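Local coordinates for imidazolonepropionase (Unidentified, PDB 2Q09), which catalyses the hydrolytic opening of the imidazolone-5-propanoate ring to N-formimidoyl-L-glutamate, the third step of histidine degradation, at residues 68-81 against 315-329. Sequence-based numbering, arbitrary orientation.
With FE (Fe (III) ion), chain B; DI6 (3-[(4S)-2,5-dioxoimidazolidin-4-yl]propanoic acid), chain C.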
ATOM      1  N   LEU A  68      -8.148   7.510  -1.494  1.00 20.28           N
ATOM      2  CA  LEU A  68      -7.464   6.635  -0.549  1.00 20.91           C
ATOM      3  C   LEU A  68      -6.254   5.975  -1.209  1.00 21.84           C
ATOM      4  O   LEU A  68      -6.211   5.791  -2.432  1.00 20.40           O
ATOM      5  CB  LEU A  68      -8.424   5.575  -0.003  1.00 19.15           C
ATOM      6  CG  LEU A  68      -9.755   6.101   0.557  1.00 22.05           C
ATOM      7  CD1 LEU A  68     -10.518   4.946   1.189  1.00 19.98           C
ATOM      8  CD2 LEU A  68      -9.515   7.216   1.577  1.00 19.49           C
ATOM      9  N   ILE A  69      -5.270   5.642  -0.383  1.00 20.49           N
ATOM     10  CA  ILE A  69      -4.044   5.021  -0.855  1.00 21.29           C
ATOM     11  C   ILE A  69      -3.730   3.741  -0.076  1.00 21.20           C
ATOM     12  O   ILE A  69      -3.668   3.775   1.155  1.00 22.20           O
ATOM     13  CB  ILE A  69      -2.874   6.017  -0.692  1.00 20.17           C
ATOM     14  CG1 ILE A  69      -3.210   7.317  -1.436  1.00 20.36           C
ATOM     15  CG2 ILE A  69      -1.569   5.421  -1.211  1.00 19.83           C
ATOM     16  CD1 ILE A  69      -2.211   8.439  -1.206  1.00 21.49           C
ATOM     17  N   ASP A  70      -3.525   2.639  -0.799  1.00 21.32           N
ATOM     18  CA  ASP A  70      -3.189   1.331  -0.209  1.00 20.98           C
ATOM     19  C   ASP A  70      -1.726   1.114  -0.594  1.00 21.46           C
ATOM     20  O   ASP A  70      -1.422   0.662  -1.701  1.00 21.62           O
ATOM     21  CB  ASP A  70      -4.078   0.238  -0.823  1.00 22.90           C
ATOM     22  CG  ASP A  70      -4.164  -1.006   0.040  1.00 21.61           C
ATOM     23  OD1 ASP A  70      -4.906  -1.926  -0.359  1.00 24.48           O
ATOM     24  OD2 ASP A  70      -3.509  -1.066   1.103  1.00 24.60           O
ATOM     25  N   CYS A  71      -0.823   1.434   0.326  1.00 19.34           N
ATOM     26  CA  CYS A  71       0.610   1.380   0.060  1.00 20.23           C
ATOM     27  C   CYS A  71       1.365   0.069   0.240  1.00 21.27           C
ATOM     28  O   CYS A  71       2.595   0.070   0.184  1.00 21.82           O
ATOM     29  CB  CYS A  71       1.310   2.466   0.889  1.00 19.13           C
ATOM     30  SG  CYS A  71       1.227   2.221   2.715  1.00 23.40           S
ATOM     31  N   HIS A  72       0.656  -1.038   0.436  1.00 20.81           N
ATOM     32  CA  HIS A  72       1.325  -2.316   0.623  1.00 22.66           C
ATOM     33  C   HIS A  72       0.443  -3.489   0.217  1.00 23.66           C
ATOM     34  O   HIS A  72      -0.361  -3.971   1.013  1.00 23.73           O
ATOM     35  CB  HIS A  72       1.744  -2.458   2.092  1.00 21.12           C
ATOM     36  CG  HIS A  72       2.477  -3.730   2.403  1.00 22.33           C
ATOM     37  ND1 HIS A  72       3.679  -3.747   3.074  1.00 20.11           N
ATOM     38  CD2 HIS A  72       2.161  -5.027   2.172  1.00 22.66           C
ATOM     39  CE1 HIS A  72       4.074  -4.996   3.243  1.00 20.02           C
ATOM     40  NE2 HIS A  72       3.169  -5.793   2.705  1.00 22.51           N
ATOM     41  N   THR A  73       0.563  -3.934  -1.032  1.00 21.79           N
ATOM     42  CA  THR A  73      -0.219  -5.087  -1.460  1.00 21.39           C
ATOM     43  C   THR A  73       0.572  -6.060  -2.319  1.00 21.81           C
ATOM     44  O   THR A  73       1.609  -5.707  -2.885  1.00 20.06           O
ATOM     45  CB  THR A  73      -1.496  -4.695  -2.254  1.00 22.10           C
ATOM     46  OG1 THR A  73      -1.192  -4.593  -3.652  1.00 22.26           O
ATOM     47  CG2 THR A  73      -2.051  -3.362  -1.766  1.00 19.89           C
ATOM     48  N   HIS A  74       0.065  -7.288  -2.379  1.00 19.82           N
ATOM     49  CA  HIS A  74       0.629  -8.371  -3.179  1.00 21.30           C
ATOM     50  C   HIS A  74      -0.580  -8.869  -3.976  1.00 20.38           C
ATOM     51  O   HIS A  74      -0.754 -10.070  -4.114  1.00 21.23           O
ATOM     52  CB  HIS A  74       1.095  -9.551  -2.310  1.00 20.71           C
ATOM     53  CG  HIS A  74       2.124  -9.218  -1.270  1.00 22.61           C
ATOM     54  ND1 HIS A  74       3.413  -9.705  -1.325  1.00 24.58           N
ATOM     55  CD2 HIS A  74       2.028  -8.554  -0.093  1.00 22.75           C
ATOM     56  CE1 HIS A  74       4.061  -9.364  -0.226  1.00 24.89           C
ATOM     57  NE2 HIS A  74       3.244  -8.666   0.542  1.00 25.01           N
ATOM     58  N   LEU A  75      -1.405  -7.969  -4.507  1.00 19.25           N
ATOM     59  CA  LEU A  75      -2.616  -8.400  -5.207  1.00 19.74           C
ATOM     60  C   LEU A  75      -2.439  -9.171  -6.511  1.00 19.75           C
ATOM     61  O   LEU A  75      -3.410  -9.735  -7.026  1.00 20.71           O
ATOM     62  CB  LEU A  75      -3.566  -7.211  -5.422  1.00 19.60           C
ATOM     63  CG  LEU A  75      -3.219  -6.086  -6.396  1.00 21.64           C
ATOM     64  CD1 LEU A  75      -3.520  -6.520  -7.836  1.00 20.65           C
ATOM     65  CD2 LEU A  75      -4.065  -4.858  -6.032  1.00 21.24           C
ATOM     66  N   ILE A  76      -1.223  -9.198  -7.045  1.00 18.66           N
ATOM     67  CA  ILE A  76      -0.968  -9.948  -8.273  1.00 17.91           C
ATOM     68  C   ILE A  76      -0.490 -11.355  -7.915  1.00 18.69           C
ATOM     69  O   ILE A  76       0.568 -11.520  -7.292  1.00 19.19           O
ATOM     70  CB  ILE A  76       0.112  -9.267  -9.138  1.00 20.29           C
ATOM     71  CG1 ILE A  76      -0.485  -8.033  -9.830  1.00 19.88           C
ATOM     72  CG2 ILE A  76       0.672 -10.262 -10.175  1.00 19.64           C
ATOM     73  CD1 ILE A  76       0.532  -7.270 -10.705  1.00 20.97           C
ATOM     74  N   PHE A  77      -1.260 -12.364  -8.303  1.00 18.53           N
ATOM     75  CA  PHE A  77      -0.877 -13.735  -8.001  1.00 20.13           C
ATOM     76  C   PHE A  77      -1.860 -14.704  -8.629  1.00 19.65           C
ATOM     77  O   PHE A  77      -2.986 -14.322  -8.975  1.00 19.84           O
ATOM     78  CB  PHE A  77      -0.852 -13.950  -6.480  1.00 20.81           C
ATOM     79  CG  PHE A  77      -2.197 -13.771  -5.822  1.00 21.46           C
ATOM     80  CD1 PHE A  77      -3.121 -14.804  -5.821  1.00 20.30           C
ATOM     81  CD2 PHE A  77      -2.552 -12.559  -5.239  1.00 21.30           C
ATOM     82  CE1 PHE A  77      -4.382 -14.645  -5.262  1.00 21.95           C
ATOM     83  CE2 PHE A  77      -3.815 -12.377  -4.672  1.00 20.52           C
ATOM     84  CZ  PHE A  77      -4.735 -13.426  -4.680  1.00 21.44           C
ATOM     85  N   ALA A  78      -1.416 -15.949  -8.781  1.00 19.68           N
ATOM     86  CA  ALA A  78      -2.263 -17.004  -9.330  1.00 21.84           C
ATOM     87  C   ALA A  78      -2.433 -18.083  -8.269  1.00 21.35           C
ATOM     88  O   ALA A  78      -1.786 -18.037  -7.222  1.00 21.08           O
ATOM     89  CB  ALA A  78      -1.626 -17.607 -10.591  1.00 19.24           C
ATOM     90  N   GLY A  79      -3.300 -19.051  -8.541  1.00 22.18           N
ATOM     91  CA  GLY A  79      -3.521 -20.133  -7.602  1.00 21.73           C
ATOM     92  C   GLY A  79      -4.395 -19.755  -6.421  1.00 23.07           C
ATOM     93  O   GLY A  79      -4.856 -18.609  -6.302  1.00 24.00           O
ATOM     94  N   SER A  80      -4.623 -20.725  -5.539  1.00 23.26           N
ATOM     95  CA  SER A  80      -5.437 -20.502  -4.350  1.00 24.33           C
ATOM     96  C   SER A  80      -4.908 -21.337  -3.186  1.00 24.05           C
ATOM     97  O   SER A  80      -4.619 -22.529  -3.338  1.00 23.77           O
ATOM     98  CB  SER A  80      -6.896 -20.881  -4.628  1.00 26.61           C
ATOM     99  OG  SER A  80      -7.710 -20.645  -3.489  1.00 29.56           O
ATOM    100  N   ARG A  81      -4.795 -20.706  -2.020  1.00 23.23           N
ATOM    101  CA  ARG A  81      -4.311 -21.385  -0.829  1.00 22.88           C
ATOM    102  C   ARG A  81      -5.499 -21.779   0.057  1.00 23.03           C
ATOM    103  O   ARG A  81      -5.318 -22.196   1.202  1.00 23.14           O
ATOM    104  CB  ARG A  81      -3.379 -20.450  -0.058  1.00 26.65           C
ATOM    105  CG  ARG A  81      -2.270 -19.834  -0.926  1.00 27.53           C
ATOM    106  CD  ARG A  81      -0.971 -20.583  -0.814  1.00 27.09           C
ATOM    107  NE  ARG A  81      -0.236 -20.154   0.372  1.00 26.24           N
ATOM    108  CZ  ARG A  81       0.464 -19.033   0.516  1.00 30.97           C
ATOM    109  NH1 ARG A  81       0.558 -18.168  -0.473  1.00 28.15           N
ATOM    110  NH2 ARG A  81       1.085 -18.790   1.671  1.00 27.42           N
ATOM    111  N   SER A 315      -2.436  -0.359   5.748  1.00 18.11           N
ATOM    112  CA  SER A 315      -2.617  -0.975   4.438  1.00 19.27           C
ATOM    113  C   SER A 315      -3.242  -2.366   4.554  1.00 19.24           C
ATOM    114  O   SER A 315      -3.185  -2.985   5.612  1.00 18.01           O
ATOM    115  CB  SER A 315      -1.266  -1.062   3.717  1.00 19.02           C
ATOM    116  OG  SER A 315      -1.436  -1.574   2.400  1.00 20.39           O
ATOM    117  N   SER A 316      -3.812  -2.852   3.455  1.00 19.93           N
ATOM    118  CA  SER A 316      -4.481  -4.153   3.413  1.00 22.69           C
ATOM    119  C   SER A 316      -3.562  -5.375   3.334  1.00 23.31           C
ATOM    120  O   SER A 316      -3.950  -6.479   3.740  1.00 21.91           O
ATOM    121  CB  SER A 316      -5.438  -4.195   2.219  1.00 22.92           C
ATOM    122  OG  SER A 316      -4.705  -4.142   0.998  1.00 25.59           O
ATOM    123  N   ASP A 317      -2.352  -5.175   2.816  1.00 21.94           N
ATOM    124  CA  ASP A 317      -1.392  -6.268   2.651  1.00 23.13           C
ATOM    125  C   ASP A 317      -2.029  -7.418   1.871  1.00 21.83           C
ATOM    126  O   ASP A 317      -1.693  -8.581   2.087  1.00 22.55           O
ATOM    127  CB  ASP A 317      -0.886  -6.775   4.013  1.00 23.05           C
ATOM    128  CG  ASP A 317       0.256  -7.780   3.881  1.00 25.07           C
ATOM    129  OD1 ASP A 317       1.049  -7.643   2.922  1.00 26.65           O
ATOM    130  OD2 ASP A 317       0.376  -8.690   4.737  1.00 22.65           O
ATOM    131  N   ILE A 318      -2.943  -7.090   0.962  1.00 21.82           N
ATOM    132  CA  ILE A 318      -3.620  -8.121   0.160  1.00 22.89           C
ATOM    133  C   ILE A 318      -2.632  -9.159  -0.364  1.00 22.61           C
ATOM    134  O   ILE A 318      -1.721  -8.820  -1.117  1.00 20.32           O
ATOM    135  CB  ILE A 318      -4.337  -7.528  -1.074  1.00 22.06           C
ATOM    136  CG1 ILE A 318      -5.446  -6.575  -0.639  1.00 24.94           C
ATOM    137  CG2 ILE A 318      -4.926  -8.668  -1.938  1.00 22.86           C
ATOM    138  CD1 ILE A 318      -6.096  -5.836  -1.806  1.00 23.90           C
ATOM    139  N   ASN A 319      -2.814 -10.413   0.031  1.00 23.26           N
ATOM    140  CA  ASN A 319      -1.937 -11.478  -0.429  1.00 22.50           C
ATOM    141  C   ASN A 319      -2.620 -12.811  -0.147  1.00 24.07           C
ATOM    142  O   ASN A 319      -3.338 -12.965   0.858  1.00 22.22           O
ATOM    143  CB  ASN A 319      -0.560 -11.375   0.243  1.00 22.88           C
ATOM    144  CG  ASN A 319      -0.539 -11.950   1.635  1.00 25.22           C
ATOM    145  OD1 ASN A 319      -0.580 -13.174   1.823  1.00 23.42           O
ATOM    146  ND2 ASN A 319      -0.470 -11.069   2.629  1.00 21.06           N
ATOM    147  N   PRO A 320      -2.398 -13.795  -1.035  1.00 22.89           N
ATOM    148  CA  PRO A 320      -2.994 -15.128  -0.926  1.00 23.51           C
ATOM    149  C   PRO A 320      -2.623 -15.963   0.288  1.00 23.19           C
ATOM    150  O   PRO A 320      -3.321 -16.926   0.610  1.00 25.61           O
ATOM    151  CB  PRO A 320      -2.569 -15.794  -2.233  1.00 21.64           C
ATOM    152  CG  PRO A 320      -1.200 -15.256  -2.424  1.00 23.35           C
ATOM    153  CD  PRO A 320      -1.389 -13.770  -2.110  1.00 21.77           C
ATOM    154  N   GLY A 321      -1.537 -15.605   0.957  1.00 21.79           N
ATOM    155  CA  GLY A 321      -1.122 -16.394   2.099  1.00 22.72           C
ATOM    156  C   GLY A 321      -1.538 -15.963   3.499  1.00 24.10           C
ATOM    157  O   GLY A 321      -2.020 -16.789   4.277  1.00 22.85           O
ATOM    158  N   THR A 322      -1.366 -14.682   3.823  1.00 22.16           N
ATOM    159  CA  THR A 322      -1.672 -14.187   5.164  1.00 21.55           C
ATOM    160  C   THR A 322      -2.723 -13.086   5.278  1.00 21.36           C
ATOM    161  O   THR A 322      -3.071 -12.689   6.386  1.00 20.42           O
ATOM    162  CB  THR A 322      -0.400 -13.660   5.833  1.00 22.88           C
ATOM    163  OG1 THR A 322       0.072 -12.535   5.088  1.00 20.56           O
ATOM    164  CG2 THR A 322       0.692 -14.733   5.848  1.00 23.67           C
ATOM    165  N   ALA A 323      -3.211 -12.580   4.154  1.00 19.94           N
ATOM    166  CA  ALA A 323      -4.226 -11.533   4.199  1.00 21.91           C
ATOM    167  C   ALA A 323      -5.062 -11.546   2.925  1.00 20.72           C
ATOM    168  O   ALA A 323      -4.970 -10.635   2.112  1.00 20.78           O
ATOM    169  CB  ALA A 323      -3.567 -10.167   4.389  1.00 22.13           C
ATOM    170  N   PRO A 324      -5.894 -12.584   2.747  1.00 21.68           N
ATOM    171  CA  PRO A 324      -6.760 -12.748   1.574  1.00 21.18           C
ATOM    172  C   PRO A 324      -8.007 -11.891   1.616  1.00 21.00           C
ATOM    173  O   PRO A 324      -9.075 -12.355   1.242  1.00 19.94           O
ATOM    174  CB  PRO A 324      -7.089 -14.243   1.603  1.00 21.32           C
ATOM    175  CG  PRO A 324      -7.174 -14.507   3.081  1.00 21.50           C
ATOM    176  CD  PRO A 324      -5.962 -13.775   3.615  1.00 22.23           C
ATOM    177  N   ILE A 325      -7.864 -10.648   2.064  1.00 20.87           N
ATOM    178  CA  ILE A 325      -9.002  -9.750   2.172  1.00 20.75           C
ATOM    179  C   ILE A 325      -8.797  -8.500   1.331  1.00 21.49           C
ATOM    180  O   ILE A 325      -7.980  -7.641   1.648  1.00 21.92           O
ATOM    181  CB  ILE A 325      -9.243  -9.382   3.650  1.00 22.03           C
ATOM    182  CG1 ILE A 325      -9.422 -10.675   4.460  1.00 24.46           C
ATOM    183  CG2 ILE A 325     -10.477  -8.506   3.784  1.00 22.19           C
ATOM    184  CD1 ILE A 325      -9.475 -10.484   5.957  1.00 28.25           C
ATOM    185  N   VAL A 326      -9.553  -8.411   0.246  1.00 20.83           N
ATOM    186  CA  VAL A 326      -9.448  -7.292  -0.673  1.00 21.74           C
ATOM    187  C   VAL A 326     -10.310  -6.126  -0.226  1.00 22.04           C
ATOM    188  O   VAL A 326     -11.385  -5.876  -0.774  1.00 21.59           O
ATOM    189  CB  VAL A 326      -9.851  -7.720  -2.084  1.00 22.18           C
ATOM    190  CG1 VAL A 326      -9.628  -6.571  -3.064  1.00 22.70           C
ATOM    191  CG2 VAL A 326      -9.022  -8.942  -2.498  1.00 21.79           C
ATOM    192  N   SER A 327      -9.824  -5.422   0.785  1.00 22.07           N
ATOM    193  CA  SER A 327     -10.535  -4.280   1.327  1.00 22.51           C
ATOM    194  C   SER A 327      -9.572  -3.411   2.128  1.00 23.05           C
ATOM    195  O   SER A 327      -8.939  -3.882   3.079  1.00 20.82           O
ATOM    196  CB  SER A 327     -11.668  -4.749   2.244  1.00 23.24           C
ATOM    197  OG  SER A 327     -12.355  -3.639   2.797  1.00 23.12           O
ATOM    198  N   LEU A 328      -9.447  -2.147   1.742  1.00 21.79           N
ATOM    199  CA  LEU A 328      -8.580  -1.237   2.477  1.00 21.20           C
ATOM    200  C   LEU A 328      -9.347  -0.759   3.706  1.00 19.68           C
ATOM    201  O   LEU A 328      -8.792  -0.635   4.795  1.00 19.61           O
ATOM    202  CB  LEU A 328      -8.192  -0.022   1.629  1.00 21.61           C
ATOM    203  CG  LEU A 328      -7.423   1.062   2.398  1.00 20.20           C
ATOM    204  CD1 LEU A 328      -6.119   0.482   2.942  1.00 20.51           C
ATOM    205  CD2 LEU A 328      -7.135   2.251   1.485  1.00 21.23           C
ATOM    206  N   ARG A 329     -10.633  -0.491   3.520  1.00 18.89           N
ATOM    207  CA  ARG A 329     -11.450  -0.017   4.627  1.00 21.33           C
ATOM    208  C   ARG A 329     -11.578  -1.027   5.761  1.00 20.11           C
ATOM    209  O   ARG A 329     -11.657  -0.639   6.924  1.00 19.52           O
ATOM    210  CB  ARG A 329     -12.822   0.431   4.117  1.00 21.13           C
ATOM    211  CG  ARG A 329     -12.701   1.707   3.272  1.00 24.48           C
ATOM    212  CD  ARG A 329     -14.029   2.202   2.735  1.00 25.64           C
ATOM    213  NE  ARG A 329     -14.923   2.638   3.800  1.00 23.02           N
ATOM    214  CZ  ARG A 329     -16.131   3.149   3.581  1.00 25.05           C
ATOM    215  NH1 ARG A 329     -16.570   3.288   2.336  1.00 24.77           N
ATOM    216  NH2 ARG A 329     -16.910   3.505   4.593  1.00 22.46           N
TER
HETATM  217 FE    FE B 500       3.283  -7.962   2.498  1.00 31.04          FE
HETATM  218  N1  DI6 C 600       4.847 -11.612   5.186  1.00 36.27           N
HETATM  219  C2  DI6 C 600       3.560 -11.975   4.993  1.00 35.80           C
HETATM  220  O2  DI6 C 600       2.690 -12.072   5.840  1.00 34.50           O
HETATM  221  C3  DI6 C 600       3.414 -12.226   3.472  1.00 35.08           C
HETATM  222  N4  DI6 C 600       4.783 -11.955   2.979  1.00 35.79           N
HETATM  223  C5  DI6 C 600       5.539 -11.603   4.038  1.00 36.84           C
HETATM  224  O5  DI6 C 600       6.720 -11.300   3.959  1.00 36.98           O
HETATM  225  C6  DI6 C 600       2.971 -13.656   3.198  1.00 33.45           C
HETATM  226  C7  DI6 C 600       2.814 -13.952   1.704  1.00 34.18           C
HETATM  227  C8  DI6 C 600       2.360 -15.381   1.371  1.00 33.76           C
HETATM  228  O9  DI6 C 600       1.916 -15.588   0.225  1.00 33.75           O
HETATM  229  O10 DI6 C 600       2.439 -16.294   2.232  1.00 34.71           O
HETATM  230  O   HOH W   1       2.828  -9.482   4.353  1.00 26.67           O
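The mononuclear iron site of the amidohydrolase TIM barrel is built here: the HxH pair H72 and H74, near the C-terminal end of the first barrel strand, meets D317, just beyond strand 312-314. H72 NE2 binds the iron at 2.2 Å and D317 OD1 at 2.3 Å; ring and carboxylate lie side by side, planes 80° apart, and H72 ND1 is held by D264. H74 NE2, H242 and a water complete the set. D317 OD2 accepts a hydrogen bond from that water (2.6 Å). Earlier on the strand, D70 stretches CG anti to its backbone N (chi1 -159°), and its carboxylate grips segment 315-329 three times: OD2 takes S315 OG, at a very short 2.5 Å, and S316 N, while OD1 takes S316 OG. H74 N donates to I318 O (2.7 Å). Farther out, P320 CD lies over one face of the F77 ring, a CH-pi contact 3.8 Å from the centroid. The bent R81 chain lays its guanidinium face on G321 CA; NH1, also bonded to T107, and NH2 donate nearly straight to inhibitor O9 and O10. The chemistry implies two working ends: the propionate clamped by R81, and a metal-bound water probably polarised by iron and D317.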